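Local coordinates for monooxygenase (Agrobacterium tumefaciens, PDB 2I7G), which probably acts as a flavin-dependent monooxygenase of the bacterial luciferase-like family, built on a TIM barrel, at residues H257-D262 / L332-G337. Sequence-based numbering, arbitrary orientation. Where two conformers were deposited one is given.
Sequences HGFIAD and LQMAIG
His257 pairs with Gln333 in parallel register, and Gly258 still touches Met334, yet the touching parts of the two chains run 96° apart. The pairing illustrates how neighbouring strands of a TIM barrel part company: strands 252-260 and 329-333 are partners in the parallel sheet, but the second chain bends at Met334 and swings away from the first. The one hydrogen bond between 257-262 and 332-337 runs from Gly258 N to Gln333 O, at 3.1 Å. CA-H...O contacts supplement it, with Met334 CA lying 3.2 Å from Gly258 O. Strand 252-260 also pairs with strand 307-309, to which Phe259 is joined by backbone bonds.

Side chains extend the contact on both sides of the bond. His257 and Gln333 run side by side in the same direction, imidazole and amide planes 79° apart. The ring is anchored elsewhere, since its ND1 accepts a hydrogen bond from Arg286 NH2, while Ile336 CD1 comes to 3.8 Å from His257 CD2. Leu332 lays CD1 against the backbone of Gly258, where no side chain intervenes, and CD2 against Ile260 CD1 at 3.7 Å. Helix 341-363 meets this apolar group through Leu350 and Tyr351, which touch Ile260, and Ile348, which touches Met334.

Met334 is a selenomethionine modelled in two conformers. In the one described, CG stands anti to the carbonyl carbon (chi1 -53°) and the chain runs on extended to SE, with CB at the edge of the Phe259 ring. SE then makes an oblique Met-aromatic contact, which the other conformer may not share, 4.0 Å from Phe259 CD1.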
loop_
_atom_site.group_PDB
_atom_site.type_symbol
_atom_site.label_atom_id
_atom_site.label_comp_id
_atom_site.label_asym_id
_atom_site.label_seq_id
_atom_site.Cartn_x
_atom_site.Cartn_y
_atom_site.Cartn_z
ATOM N N HIS B 257 0.317 -26.415 3.812
ATOM C CA HIS B 257 1.129 -26.120 4.980
ATOM C C HIS B 257 2.269 -27.108 5.058
ATOM O O HIS B 257 2.142 -28.249 4.608
ATOM C CB HIS B 257 0.284 -26.182 6.242
ATOM C CG HIS B 257 -0.792 -25.144 6.266
ATOM N ND1 HIS B 257 -2.133 -25.454 6.168
ATOM C CD2 HIS B 257 -0.723 -23.791 6.301
ATOM C CE1 HIS B 257 -2.844 -24.337 6.181
ATOM N NE2 HIS B 257 -2.016 -23.317 6.281
ATOM N N GLY B 258 3.369 -26.675 5.663
ATOM C CA GLY B 258 4.489 -27.602 5.852
ATOM C C GLY B 258 5.744 -26.911 6.333
ATOM O O GLY B 258 5.712 -25.756 6.795
ATOM N N PHE B 259 6.856 -27.639 6.281
ATOM C CA PHE B 259 8.097 -27.058 6.787
ATOM C C PHE B 259 9.268 -27.915 6.305
ATOM O O PHE B 259 9.134 -29.134 6.169
ATOM C CB PHE B 259 8.049 -26.996 8.322
ATOM C CG PHE B 259 9.252 -26.340 8.947
ATOM C CD1 PHE B 259 9.652 -25.043 8.577
ATOM C CD2 PHE B 259 9.992 -27.026 9.914
ATOM C CE1 PHE B 259 10.789 -24.448 9.161
ATOM C CE2 PHE B 259 11.142 -26.420 10.515
ATOM C CZ PHE B 259 11.537 -25.158 10.119
ATOM N N ILE B 260 10.386 -27.252 6.002
ATOM C CA ILE B 260 11.598 -27.963 5.552
ATOM C C ILE B 260 12.720 -27.704 6.564
ATOM O O ILE B 260 12.917 -26.558 7.007
ATOM C CB ILE B 260 12.010 -27.486 4.136
ATOM C CG1 ILE B 260 10.884 -27.768 3.110
ATOM C CG2 ILE B 260 13.335 -28.123 3.720
ATOM C CD1 ILE B 260 10.888 -26.843 1.909
ATOM N N ALA B 261 13.457 -28.751 6.941
ATOM C CA ALA B 261 14.598 -28.564 7.833
ATOM C C ALA B 261 15.675 -29.559 7.434
ATOM O O ALA B 261 15.504 -30.316 6.468
ATOM C CB ALA B 261 14.203 -28.760 9.347
ATOM N N ASP B 262 16.781 -29.545 8.163
ATOM C CA ASP B 262 17.937 -30.323 7.745
ATOM C C ASP B 262 17.683 -31.823 7.871
ATOM O O ASP B 262 18.353 -32.620 7.187
ATOM C CB ASP B 262 19.154 -29.908 8.551
ATOM C CG ASP B 262 19.731 -28.576 8.043
ATOM O OD1 ASP B 262 20.465 -28.619 7.019
ATOM O OD2 ASP B 262 19.426 -27.498 8.620
ATOM N N LEU B 332 3.885 -23.000 -0.451
ATOM C CA LEU B 332 4.075 -23.632 0.856
ATOM C C LEU B 332 3.984 -22.568 1.950
ATOM O O LEU B 332 4.693 -21.539 1.855
ATOM C CB LEU B 332 5.481 -24.258 0.840
ATOM C CG LEU B 332 5.875 -24.973 2.126
ATOM C CD1 LEU B 332 4.912 -26.141 2.469
ATOM C CD2 LEU B 332 7.419 -25.440 2.090
ATOM N N GLN B 333 3.192 -22.820 2.994
ATOM C CA GLN B 333 3.114 -21.912 4.153
ATOM C C GLN B 333 3.829 -22.589 5.328
ATOM O O GLN B 333 3.337 -23.592 5.870
ATOM C CB GLN B 333 1.656 -21.573 4.496
ATOM C CG GLN B 333 1.543 -20.704 5.756
ATOM C CD GLN B 333 0.114 -20.238 6.043
ATOM O OE1 GLN B 333 -0.571 -19.685 5.175
ATOM N NE2 GLN B 333 -0.295 -20.384 7.248
HETATM N N MSE B 334 5.011 -22.070 5.665
HETATM C CA MSE B 334 5.828 -22.567 6.790
HETATM C C MSE B 334 5.742 -21.612 7.981
HETATM O O MSE B 334 5.630 -22.032 9.148
HETATM C CB MSE B 334 7.310 -22.672 6.374
HETATM C CG MSE B 334 7.575 -23.477 5.118
HETATM SE SE MSE B 334 9.504 -23.746 4.762
HETATM C CE MSE B 334 10.022 -21.917 4.477
ATOM N N ALA B 335 5.832 -20.311 7.689
ATOM C CA ALA B 335 5.946 -19.295 8.764
ATOM C C ALA B 335 4.543 -19.141 9.369
ATOM O O ALA B 335 3.696 -18.378 8.844
ATOM C CB ALA B 335 6.461 -17.980 8.198
ATOM N N ILE B 336 4.294 -19.932 10.413
ATOM C CA ILE B 336 2.975 -20.021 11.088
ATOM C C ILE B 336 3.186 -19.788 12.578
ATOM O O ILE B 336 4.238 -20.138 13.112
ATOM C CB ILE B 336 2.354 -21.420 10.838
ATOM C CG1 ILE B 336 2.099 -21.626 9.345
ATOM C CG2 ILE B 336 1.016 -21.619 11.584
ATOM C CD1 ILE B 336 1.829 -23.062 9.013
ATOM N N GLY B 337 2.202 -19.180 13.251
ATOM C CA GLY B 337 2.280 -18.954 14.692
ATOM C C GLY B 337 3.600 -18.294 15.099
ATOM O O GLY B 337 4.037 -17.301 14.499
#